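Local coordinates for protein hydrolase (Rhizobium meliloti, PDB 5HOE) that acts as an octameric carbohydrate acetylesterase of the GDSL-like SGNH hydrolase family, probably cleaving acetyl esters from sugars, at residues A[42-45]-A[46-49]; A[176-179]-A[180-184]; A[162-165]-A[166-169]; A[208-211]-A[212-216]. One frame throughout, in Å; residues are numbered along the deposited sequence.

Interaction 1: residues A[42-45]-A[46-49]; sequences YPYE and QRWT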
loop_
_atom_site.group_PDB
_atom_site.type_symbol
_atom_site.label_atom_id
_atom_site.label_comp_id
_atom_site.label_asym_id
_atom_site.label_seq_id
_atom_site.Cartn_x
_atom_site.Cartn_y
_atom_site.Cartn_z
ATOM N N TYR A 42 -23.108 15.013 27.190
ATOM C CA TYR A 42 -24.414 15.560 27.534
ATOM C C TYR A 42 -25.475 14.467 27.402
ATOM O O TYR A 42 -25.405 13.644 26.488
ATOM C CB TYR A 42 -24.798 16.699 26.579
ATOM C CG TYR A 42 -24.146 18.032 26.858
ATOM C CD1 TYR A 42 -24.507 18.774 27.973
ATOM C CD2 TYR A 42 -23.189 18.571 25.996
ATOM C CE1 TYR A 42 -23.921 20.002 28.229
ATOM C CE2 TYR A 42 -22.617 19.802 26.242
ATOM C CZ TYR A 42 -22.973 20.506 27.352
ATOM O OH TYR A 42 -22.368 21.724 27.604
ATOM N N PRO A 43 -26.485 14.447 28.267
ATOM C CA PRO A 43 -27.631 13.569 28.015
ATOM C C PRO A 43 -28.360 13.991 26.745
ATOM O O PRO A 43 -28.252 15.126 26.285
ATOM C CB PRO A 43 -28.508 13.756 29.254
ATOM C CG PRO A 43 -28.159 15.095 29.759
ATOM C CD PRO A 43 -26.709 15.322 29.431
ATOM N N TYR A 44 -29.112 13.038 26.184
ATOM C CA TYR A 44 -29.732 13.223 24.875
ATOM C C TYR A 44 -30.519 14.523 24.785
ATOM O O TYR A 44 -30.420 15.243 23.783
ATOM C CB TYR A 44 -30.632 12.026 24.597
ATOM C CG TYR A 44 -31.319 12.016 23.258
ATOM C CD1 TYR A 44 -30.591 12.049 22.071
ATOM C CD2 TYR A 44 -32.697 11.972 23.175
ATOM C CE1 TYR A 44 -31.216 12.024 20.847
ATOM C CE2 TYR A 44 -33.342 11.930 21.940
ATOM C CZ TYR A 44 -32.592 11.961 20.782
ATOM O OH TYR A 44 -33.205 11.925 19.553
ATOM N N GLU A 45 -31.293 14.853 25.822
ATOM C CA GLU A 45 -32.142 16.037 25.746
ATOM C C GLU A 45 -31.371 17.339 25.858
ATOM O O GLU A 45 -31.968 18.400 25.684
ATOM C CB GLU A 45 -33.265 15.981 26.784
ATOM C CG GLU A 45 -34.272 14.851 26.557
ATOM C CD GLU A 45 -34.928 14.862 25.168
ATOM O OE1 GLU A 45 -34.873 15.886 24.448
ATOM O OE2 GLU A 45 -35.505 13.824 24.785
ATOM N N GLN A 46 -30.065 17.287 26.096
ATOM C CA GLN A 46 -29.211 18.464 26.113
ATOM C C GLN A 46 -28.254 18.485 24.930
ATOM O O GLN A 46 -27.346 19.328 24.885
ATOM C CB GLN A 46 -28.444 18.532 27.430
ATOM C CG GLN A 46 -29.326 18.921 28.611
ATOM C CD GLN A 46 -28.524 19.190 29.852
ATOM O OE1 GLN A 46 -27.437 18.648 30.024
ATOM N NE2 GLN A 46 -29.048 20.045 30.724
ATOM N N ARG A 47 -28.415 17.550 23.999
ATOM C CA ARG A 47 -27.688 17.534 22.741
ATOM C C ARG A 47 -28.528 18.234 21.681
ATOM O O ARG A 47 -29.757 18.290 21.780
ATOM C CB ARG A 47 -27.408 16.095 22.304
ATOM C CG ARG A 47 -26.784 15.230 23.394
ATOM C CD ARG A 47 -25.905 14.113 22.880
ATOM N NE ARG A 47 -26.597 12.868 22.554
ATOM C CZ ARG A 47 -26.704 11.809 23.356
ATOM N NH1 ARG A 47 -26.221 11.812 24.600
ATOM N NH2 ARG A 47 -27.343 10.735 22.918
ATOM N N TRP A 48 -27.866 18.772 20.655
ATOM C CA TRP A 48 -28.648 19.418 19.608
ATOM C C TRP A 48 -29.542 18.408 18.906
ATOM O O TRP A 48 -30.691 18.722 18.569
ATOM C CB TRP A 48 -27.770 20.214 18.643
ATOM C CG TRP A 48 -26.971 19.443 17.592
ATOM C CD1 TRP A 48 -25.615 19.216 17.612
ATOM C CD2 TRP A 48 -27.441 18.904 16.351
ATOM N NE1 TRP A 48 -25.222 18.563 16.468
ATOM C CE2 TRP A 48 -26.324 18.349 15.683
ATOM C CE3 TRP A 48 -28.698 18.805 15.750
ATOM C CZ2 TRP A 48 -26.429 17.708 14.442
ATOM C CZ3 TRP A 48 -28.800 18.188 14.505
ATOM C CH2 TRP A 48 -27.674 17.634 13.872
ATOM N N THR A 49 -29.065 17.174 18.764
ATOM C CA THR A 49 -29.846 16.129 18.117
ATOM C C THR A 49 -31.140 15.851 18.883
ATOM O O THR A 49 -32.224 15.752 18.286
ATOM C CB THR A 49 -28.982 14.878 18.049
ATOM O OG1 THR A 49 -28.434 14.648 19.354
ATOM C CG2 THR A 49 -27.835 15.041 17.015
#

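Interaction 2: residues A[176-179]-A[180-184]; sequences KELS and GLYKA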
loop_
_atom_site.group_PDB
_atom_site.type_symbol
_atom_site.label_atom_id
_atom_site.label_comp_id
_atom_site.label_asym_id
_atom_site.label_seq_id
_atom_site.Cartn_x
_atom_site.Cartn_y
_atom_site.Cartn_z
ATOM N N LYS A 176 -13.812 30.849 10.578
ATOM C CA LYS A 176 -14.643 31.986 10.186
ATOM C C LYS A 176 -15.026 31.943 8.716
ATOM O O LYS A 176 -16.055 32.505 8.325
ATOM C CB LYS A 176 -13.892 33.300 10.430
ATOM C CG LYS A 176 -14.012 33.841 11.812
ATOM C CD LYS A 176 -13.124 35.069 11.972
ATOM C CE LYS A 176 -13.350 36.140 10.915
ATOM N NZ LYS A 176 -12.505 37.329 11.202
ATOM N N GLU A 177 -14.198 31.336 7.882
ATOM C CA GLU A 177 -14.450 31.291 6.450
ATOM C C GLU A 177 -15.369 30.147 6.042
ATOM O O GLU A 177 -15.833 30.132 4.900
ATOM C CB GLU A 177 -13.129 31.165 5.686
ATOM C CG GLU A 177 -12.250 32.411 5.726
ATOM C CD GLU A 177 -10.977 32.231 4.934
ATOM O OE1 GLU A 177 -11.035 31.685 3.806
ATOM O OE2 GLU A 177 -9.915 32.627 5.448
ATOM N N LEU A 178 -15.651 29.189 6.934
ATOM C CA LEU A 178 -16.374 27.993 6.498
ATOM C C LEU A 178 -17.812 28.315 6.105
ATOM O O LEU A 178 -18.337 27.732 5.147
ATOM C CB LEU A 178 -16.335 26.911 7.575
ATOM C CG LEU A 178 -14.961 26.348 7.958
ATOM C CD1 LEU A 178 -15.121 25.155 8.897
ATOM C CD2 LEU A 178 -14.127 25.935 6.744
ATOM N N SER A 179 -18.473 29.233 6.821
ATOM C CA SER A 179 -19.864 29.537 6.497
ATOM C C SER A 179 -20.022 29.950 5.036
ATOM O O SER A 179 -20.865 29.399 4.313
ATOM C CB SER A 179 -20.426 30.601 7.424
ATOM O OG SER A 179 -21.784 30.807 7.100
ATOM N N GLY A 180 -19.248 30.945 4.593
ATOM C CA GLY A 180 -19.365 31.400 3.214
ATOM C C GLY A 180 -19.041 30.321 2.195
ATOM O O GLY A 180 -19.727 30.186 1.176
ATOM N N LEU A 181 -17.985 29.545 2.449
ATOM C CA LEU A 181 -17.595 28.501 1.513
ATOM C C LEU A 181 -18.596 27.356 1.502
ATOM O O LEU A 181 -18.877 26.796 0.434
ATOM C CB LEU A 181 -16.200 27.984 1.860
ATOM C CG LEU A 181 -15.078 28.992 1.601
ATOM C CD1 LEU A 181 -13.755 28.576 2.270
ATOM C CD2 LEU A 181 -14.901 29.158 0.119
ATOM N N TYR A 182 -19.147 26.990 2.675
ATOM C CA TYR A 182 -20.161 25.933 2.696
ATOM C C TYR A 182 -21.440 26.374 1.994
ATOM O O TYR A 182 -22.126 25.549 1.382
ATOM C CB TYR A 182 -20.501 25.501 4.132
ATOM C CG TYR A 182 -19.473 24.647 4.856
ATOM C CD1 TYR A 182 -18.154 24.550 4.419
ATOM C CD2 TYR A 182 -19.843 23.914 5.980
ATOM C CE1 TYR A 182 -17.227 23.757 5.110
ATOM C CE2 TYR A 182 -18.926 23.130 6.669
ATOM C CZ TYR A 182 -17.621 23.064 6.234
ATOM O OH TYR A 182 -16.744 22.256 6.932
ATOM N N LYS A 183 -21.785 27.659 2.087
ATOM C CA LYS A 183 -22.962 28.162 1.377
ATOM C C LYS A 183 -22.749 28.042 -0.129
ATOM O O LYS A 183 -23.637 27.595 -0.863
ATOM C CB LYS A 183 -23.213 29.629 1.754
ATOM C CG LYS A 183 -24.400 30.283 1.023
ATOM C CD LYS A 183 -25.706 29.782 1.531
ATOM C CE LYS A 183 -26.871 30.318 0.699
ATOM N NZ LYS A 183 -28.141 29.650 1.079
ATOM N N ALA A 184 -21.556 28.419 -0.599
ATOM C CA ALA A 184 -21.226 28.304 -2.016
ATOM C C ALA A 184 -21.245 26.846 -2.478
ATOM O O ALA A 184 -21.754 26.532 -3.561
ATOM C CB ALA A 184 -19.853 28.924 -2.256
HETATM O O HOH W 1 -17.778 32.806 6.195
#

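Interaction 3: residues A[162-165]-A[166-169]; sequences PWFE and GMFG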
loop_
_atom_site.group_PDB
_atom_site.type_symbol
_atom_site.label_atom_id
_atom_site.label_comp_id
_atom_site.label_asym_id
_atom_site.label_seq_id
_atom_site.Cartn_x
_atom_site.Cartn_y
_atom_site.Cartn_z
ATOM N N PRO A 162 -3.398 25.813 27.084
ATOM C CA PRO A 162 -2.334 25.896 26.069
ATOM C C PRO A 162 -2.284 24.719 25.119
ATOM O O PRO A 162 -1.851 24.896 23.967
ATOM C CB PRO A 162 -1.047 25.993 26.898
ATOM C CG PRO A 162 -1.412 25.545 28.232
ATOM C CD PRO A 162 -2.833 25.960 28.434
ATOM N N TRP A 163 -2.684 23.514 25.546
ATOM C CA TRP A 163 -2.650 22.396 24.602
ATOM C C TRP A 163 -3.710 22.561 23.517
ATOM O O TRP A 163 -3.432 22.328 22.333
ATOM C CB TRP A 163 -2.799 21.050 25.312
ATOM C CG TRP A 163 -2.577 19.900 24.376
ATOM C CD1 TRP A 163 -3.497 18.983 23.969
ATOM C CD2 TRP A 163 -1.349 19.565 23.701
ATOM N NE1 TRP A 163 -2.921 18.090 23.087
ATOM C CE2 TRP A 163 -1.602 18.427 22.913
ATOM C CE3 TRP A 163 -0.063 20.124 23.687
ATOM C CZ2 TRP A 163 -0.623 17.844 22.109
ATOM C CZ3 TRP A 163 0.915 19.531 22.906
ATOM C CH2 TRP A 163 0.633 18.387 22.134
ATOM N N PHE A 164 -4.928 22.954 23.892
ATOM C CA PHE A 164 -5.939 23.259 22.884
ATOM C C PHE A 164 -5.527 24.438 22.009
ATOM O O PHE A 164 -5.777 24.428 20.803
ATOM C CB PHE A 164 -7.297 23.548 23.527
ATOM C CG PHE A 164 -8.181 22.321 23.774
ATOM C CD1 PHE A 164 -8.225 21.247 22.879
ATOM C CD2 PHE A 164 -9.008 22.278 24.891
ATOM C CE1 PHE A 164 -9.068 20.163 23.114
ATOM C CE2 PHE A 164 -9.822 21.202 25.133
ATOM C CZ PHE A 164 -9.863 20.143 24.256
ATOM N N GLU A 165 -4.924 25.487 22.599
ATOM C CA GLU A 165 -4.471 26.607 21.782
ATOM C C GLU A 165 -3.479 26.154 20.711
ATOM O O GLU A 165 -3.571 26.568 19.543
ATOM C CB GLU A 165 -3.858 27.705 22.653
ATOM C CG GLU A 165 -3.447 28.884 21.827
ATOM C CD GLU A 165 -3.308 30.168 22.612
ATOM O OE1 GLU A 165 -3.463 30.164 23.861
ATOM O OE2 GLU A 165 -3.039 31.197 21.954
ATOM N N GLY A 166 -2.517 25.309 21.085
ATOM C CA GLY A 166 -1.608 24.761 20.089
ATOM C C GLY A 166 -2.321 23.879 19.081
ATOM O O GLY A 166 -2.034 23.921 17.883
ATOM N N MET A 167 -3.267 23.080 19.557
ATOM C CA MET A 167 -4.000 22.164 18.689
ATOM C C MET A 167 -4.714 22.910 17.573
ATOM O O MET A 167 -4.784 22.420 16.444
ATOM C CB MET A 167 -5.024 21.392 19.525
ATOM C CG MET A 167 -5.629 20.223 18.826
ATOM S SD MET A 167 -6.882 19.385 19.835
ATOM C CE MET A 167 -5.880 18.801 21.218
ATOM N N PHE A 168 -5.246 24.102 17.875
ATOM C CA PHE A 168 -6.020 24.891 16.920
ATOM C C PHE A 168 -5.284 26.131 16.407
ATOM O O PHE A 168 -5.915 27.035 15.838
ATOM C CB PHE A 168 -7.393 25.242 17.502
ATOM C CG PHE A 168 -8.330 24.067 17.525
ATOM C CD1 PHE A 168 -9.051 23.723 16.392
ATOM C CD2 PHE A 168 -8.498 23.304 18.669
ATOM C CE1 PHE A 168 -9.881 22.637 16.399
ATOM C CE2 PHE A 168 -9.350 22.214 18.668
ATOM C CZ PHE A 168 -10.055 21.897 17.544
ATOM N N GLY A 169 -3.963 26.162 16.531
ATOM C CA GLY A 169 -3.178 27.253 15.968
ATOM C C GLY A 169 -3.486 27.521 14.510
ATOM O O GLY A 169 -3.451 26.607 13.689
#

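Interaction 4: residues A[208-211]-A[212-216]; sequences IHLS and AETNI. With PO4 (phosphate ion), chain E.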
loop_
_atom_site.group_PDB
_atom_site.type_symbol
_atom_site.label_atom_id
_atom_site.label_comp_id
_atom_site.label_asym_id
_atom_site.label_seq_id
_atom_site.Cartn_x
_atom_site.Cartn_y
_atom_site.Cartn_z
ATOM N N ILE A 208 -14.153 25.761 22.297
ATOM C CA ILE A 208 -14.378 24.783 21.225
ATOM C C ILE A 208 -15.799 24.212 21.296
ATOM O O ILE A 208 -16.499 24.119 20.287
ATOM C CB ILE A 208 -13.337 23.644 21.302
ATOM C CG1 ILE A 208 -11.922 24.178 21.091
ATOM C CG2 ILE A 208 -13.636 22.569 20.258
ATOM C CD1 ILE A 208 -10.849 23.324 21.710
ATOM N N HIS A 209 -16.240 23.826 22.488
ATOM C CA HIS A 209 -17.501 23.128 22.643
ATOM C C HIS A 209 -18.591 24.071 23.153
ATOM O O HIS A 209 -18.369 25.272 23.346
ATOM C CB HIS A 209 -17.283 21.884 23.506
ATOM C CG HIS A 209 -16.189 20.993 22.998
ATOM N ND1 HIS A 209 -14.937 20.944 23.573
ATOM C CD2 HIS A 209 -16.152 20.141 21.949
ATOM C CE1 HIS A 209 -14.183 20.082 22.906
ATOM N NE2 HIS A 209 -14.888 19.603 21.902
ATOM N N LEU A 210 -19.802 23.522 23.317
ATOM C CA LEU A 210 -21.007 24.319 23.526
ATOM C C LEU A 210 -21.703 23.960 24.836
ATOM O O LEU A 210 -21.585 22.845 25.346
ATOM C CB LEU A 210 -21.987 24.121 22.360
ATOM C CG LEU A 210 -21.480 24.161 20.921
ATOM C CD1 LEU A 210 -22.595 23.739 19.984
ATOM C CD2 LEU A 210 -20.993 25.543 20.617
ATOM N N SER A 211 -22.420 24.937 25.385
ATOM C CA SER A 211 -23.266 24.731 26.547
ATOM C C SER A 211 -24.546 24.003 26.164
ATOM O O SER A 211 -24.929 23.948 24.994
ATOM C CB SER A 211 -23.622 26.084 27.163
ATOM O OG SER A 211 -24.538 26.798 26.359
ATOM N N ALA A 212 -25.227 23.463 27.176
ATOM C CA ALA A 212 -26.505 22.799 26.934
ATOM C C ALA A 212 -27.520 23.753 26.308
ATOM O O ALA A 212 -28.236 23.382 25.356
ATOM C CB ALA A 212 -27.054 22.198 28.232
ATOM N N GLU A 213 -27.627 24.982 26.836
ATOM C CA GLU A 213 -28.653 25.880 26.304
ATOM C C GLU A 213 -28.387 26.214 24.839
ATOM O O GLU A 213 -29.332 26.366 24.045
ATOM C CB GLU A 213 -28.813 27.146 27.163
ATOM C CG GLU A 213 -27.585 28.037 27.324
ATOM C CD GLU A 213 -27.383 29.039 26.191
ATOM O OE1 GLU A 213 -26.279 29.620 26.116
ATOM O OE2 GLU A 213 -28.311 29.282 25.392
ATOM N N THR A 214 -27.112 26.337 24.467
ATOM C CA THR A 214 -26.758 26.582 23.073
ATOM C C THR A 214 -27.044 25.359 22.198
ATOM O O THR A 214 -27.498 25.507 21.061
ATOM C CB THR A 214 -25.297 27.015 22.983
ATOM O OG1 THR A 214 -25.191 28.380 23.406
ATOM C CG2 THR A 214 -24.757 26.913 21.562
ATOM N N ASN A 215 -26.788 24.140 22.704
ATOM C CA ASN A 215 -27.200 22.941 21.972
ATOM C C ASN A 215 -28.701 22.936 21.716
ATOM O O ASN A 215 -29.160 22.516 20.647
ATOM C CB ASN A 215 -26.839 21.681 22.756
ATOM C CG ASN A 215 -25.366 21.336 22.685
ATOM O OD1 ASN A 215 -24.616 21.782 21.796
ATOM N ND2 ASN A 215 -24.942 20.508 23.622
ATOM N N ILE A 216 -29.483 23.365 22.708
ATOM C CA ILE A 216 -30.934 23.350 22.576
ATOM C C ILE A 216 -31.387 24.398 21.568
ATOM O O ILE A 216 -32.211 24.118 20.687
ATOM C CB ILE A 216 -31.594 23.520 23.958
ATOM C CG1 ILE A 216 -31.300 22.275 24.798
ATOM C CG2 ILE A 216 -33.096 23.794 23.835
ATOM C CD1 ILE A 216 -31.612 22.437 26.254
HETATM P P PO4 E . -13.670 18.046 18.865
HETATM O O1 PO4 E . -14.482 17.267 17.870
HETATM O O2 PO4 E . -13.805 19.517 18.574
HETATM O O3 PO4 E . -13.912 17.756 20.325
HETATM O O4 PO4 E . -12.234 17.637 18.812
#

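Interaction 1: residues A[42-45]-A[46-49]
R47 reaches back over the turn and gives NH1 to Y42 O at 2.8 Å, the acceptor lying close to the guanidinium plane and the donor in the plane of the carbonyl. Because the chain bends at chi3 (-87°), the guanidinium lies over Y44, whose CA sits 3.6 Å above the middle of one face. The Y44 ring does not stack on this group: the two planes are 67° apart, and Y44 CD1 comes obliquely to within 3.6 Å of R47 NH2. On another part of the turn Q46 runs out across the Y42 ring, its amide steeply inclined to it, with OE1 3.6 Å from Y42 CD1. Q46 OE1 also meets P43 CD at 3.5 Å, while Q46 O lies over a face of Y42. Underneath is a short 3-10 turn that leads into helix 48-56, with R47 at the N-cap position. Its two i to i+3 bonds are Q46 N to P43 O at 2.8 Å and R47 N to Y44 O at 3.1 Å. P43 suits the start of such a turn, since its ring fixes phi and its carbonyl remains available as acceptor. Farther out, E64 on strand 60-66 holds R47 NH2 in a salt bridge through OE1, while its OE2 accepts from T49 OG1. The Y42 hydroxyl is bonded to L210 O.

Interaction 2: residues A[176-179]-A[180-184]
L178 and Y182 both turn CG anti to their own carbonyl carbon (chi1 -63° and -74°), and one helical turn apart this sends the two side chains out alongside each other in one direction. L178 CB comes over one face of the Y182 ring, offset toward its rim, as a CH-pi contact 4.3 Å from the centroid. Farther along, L178 CD1 lies 3.9 Å from Y182 OH, and the leucine flanks the tyrosine over much of its length. The backbone ties the pair as well: Y182 N donates to L178 O at 2.7 Å, nearly straight along the carbonyl. K183 N to S179 O, at 3.0 Å, continues the alpha-helical pattern, whereas L181 N to E177 O is weak at 3.3 Å. On the exposed side a water donates to K176 O (2.8 Å) and accepts from G180 N (2.9 Å), so it is inserted where a direct i to i+4 bond would run. Tyrosine suits its buried place because its ring is apolar while its hydroxyl is bonded to L105 O. Within the fold, helix 171-189 lies against the parallel sheet, S179 and Y182 meeting strands 147-152 and 192-195, while Y182 also packs on I121 and M125 of helix 118-133.

Interaction 3: residues A[162-165]-A[166-169]
The rim of the F164 ring carries the sulfur of M167: SD lies practically in the ring plane, 5.0 Å from the centroid, a Met-aromatic contact made at the edge. The terminal methyl of M167, CE, approaches obliquely, 3.8 Å from F164 CD1, and also reaches the indole of W163, 3.6 Å from its NE1. M167 can touch both because its chain is extended through chi1 and chi2 and then bends at chi3 (-64°), so the methionine crosses W163 at about a right angle while running alongside F164. The F168 ring has F164 O near its plane, 3.6 Å from CD2. Along the backbone, M167 N donates to W163 O at 2.9 Å and F168 N to F164 O at 3.0 Å, the latter as the short helix 162-167 ends. Outside this turn, in an aromatic patch by which subunits of the octamer join, W163 meets the rings of Y119 and F188 of a neighbouring subunit, and F164 meets that F188 edge-to-face; F164 also packs on I208 of its own chain. With an alanine in place of F164, the M167 sulfur would probably lose its aromatic partner and a gap would open between I208 and F188 of the neighbouring subunit. Methionine suits the position, its slim, pliable thioether bending to touch two rigid aromatics with one methyl. The contact rests on dispersion, with perhaps a small electrostatic gain where sulfur meets the weakly positive ring edge.

Interaction 4: residues A[208-211]-A[212-216]
S211 caps helix 212-229: its hydroxyl OG accepts from T214 N at 3.2 Å with an angle of 159°. The chi1 of 72° sets OG between the serine's own N and C, where it can accept from the first turn of the helix. N215 N meets S211 O at 3.0 Å, the first i to i+4 bond. L210 and T214 cross at about a right angle, with T214 CG2 4.0 Å from L210 CB; the methyl gives threonine an apolar side while OG1 bonds to D203. That aspartate also bonds S211 OG, so one carboxylate holds both hydroxyls. N215 comes to L210 obliquely, OD1 3.3 Å from L210 CD1, and its ND2 is bonded to Q46 O. E213 folds back over the cap, with OE1 3.3 Å from S211 OG; the nearby D203 carboxylate would probably be felt as like charge. Just ahead of the cap is the Asp-x-x-His sequence of SGNH hydrolases, D206 to H209, consistent with a triad together with S25. H209 ND1 is hydrogen-bonded to D206 OD2, which positions the ring, and NE2 of H209 donates to phosphate O3 at 2.6 Å, nearly straight (170°) and in the ring plane. I208 CG2 lies 3.6 Å above the middle of one face of this imidazole, and W30 stacks on the ring. An alanine at H209 would remove the NE2 donor, and would probably leave the phosphate less firmly held and D206 OD2 without its partner at ND1. The phosphate, presumably from the crystallisation liquor, is also bonded to S25 N, A69 N and N108 ND2.

In the fold
Interaction 4 touches both interaction 1 and interaction 3. Its centre lies about 9 Å from that of interaction 1, and the two are joined by Y42 OH to L210 O at 2.6 Å and Q46 O to N215 ND2 at 3.0 Å, which fasten the turn at 42-49 to the start of helix 212-229, just beyond H209. Interaction 3 reaches the same loop through packing: F164 CG lies 3.5 Å and F168 CE2 3.6 Å from I208 CD1. The F168 side chain is also about 5 Å from the phosphate in the probable active site. Interaction 2 stands apart, its nearest atoms about 9 Å from interaction 3 within the chain; between subunits, however, A184 packs on P162 of another copy, linking these two regions.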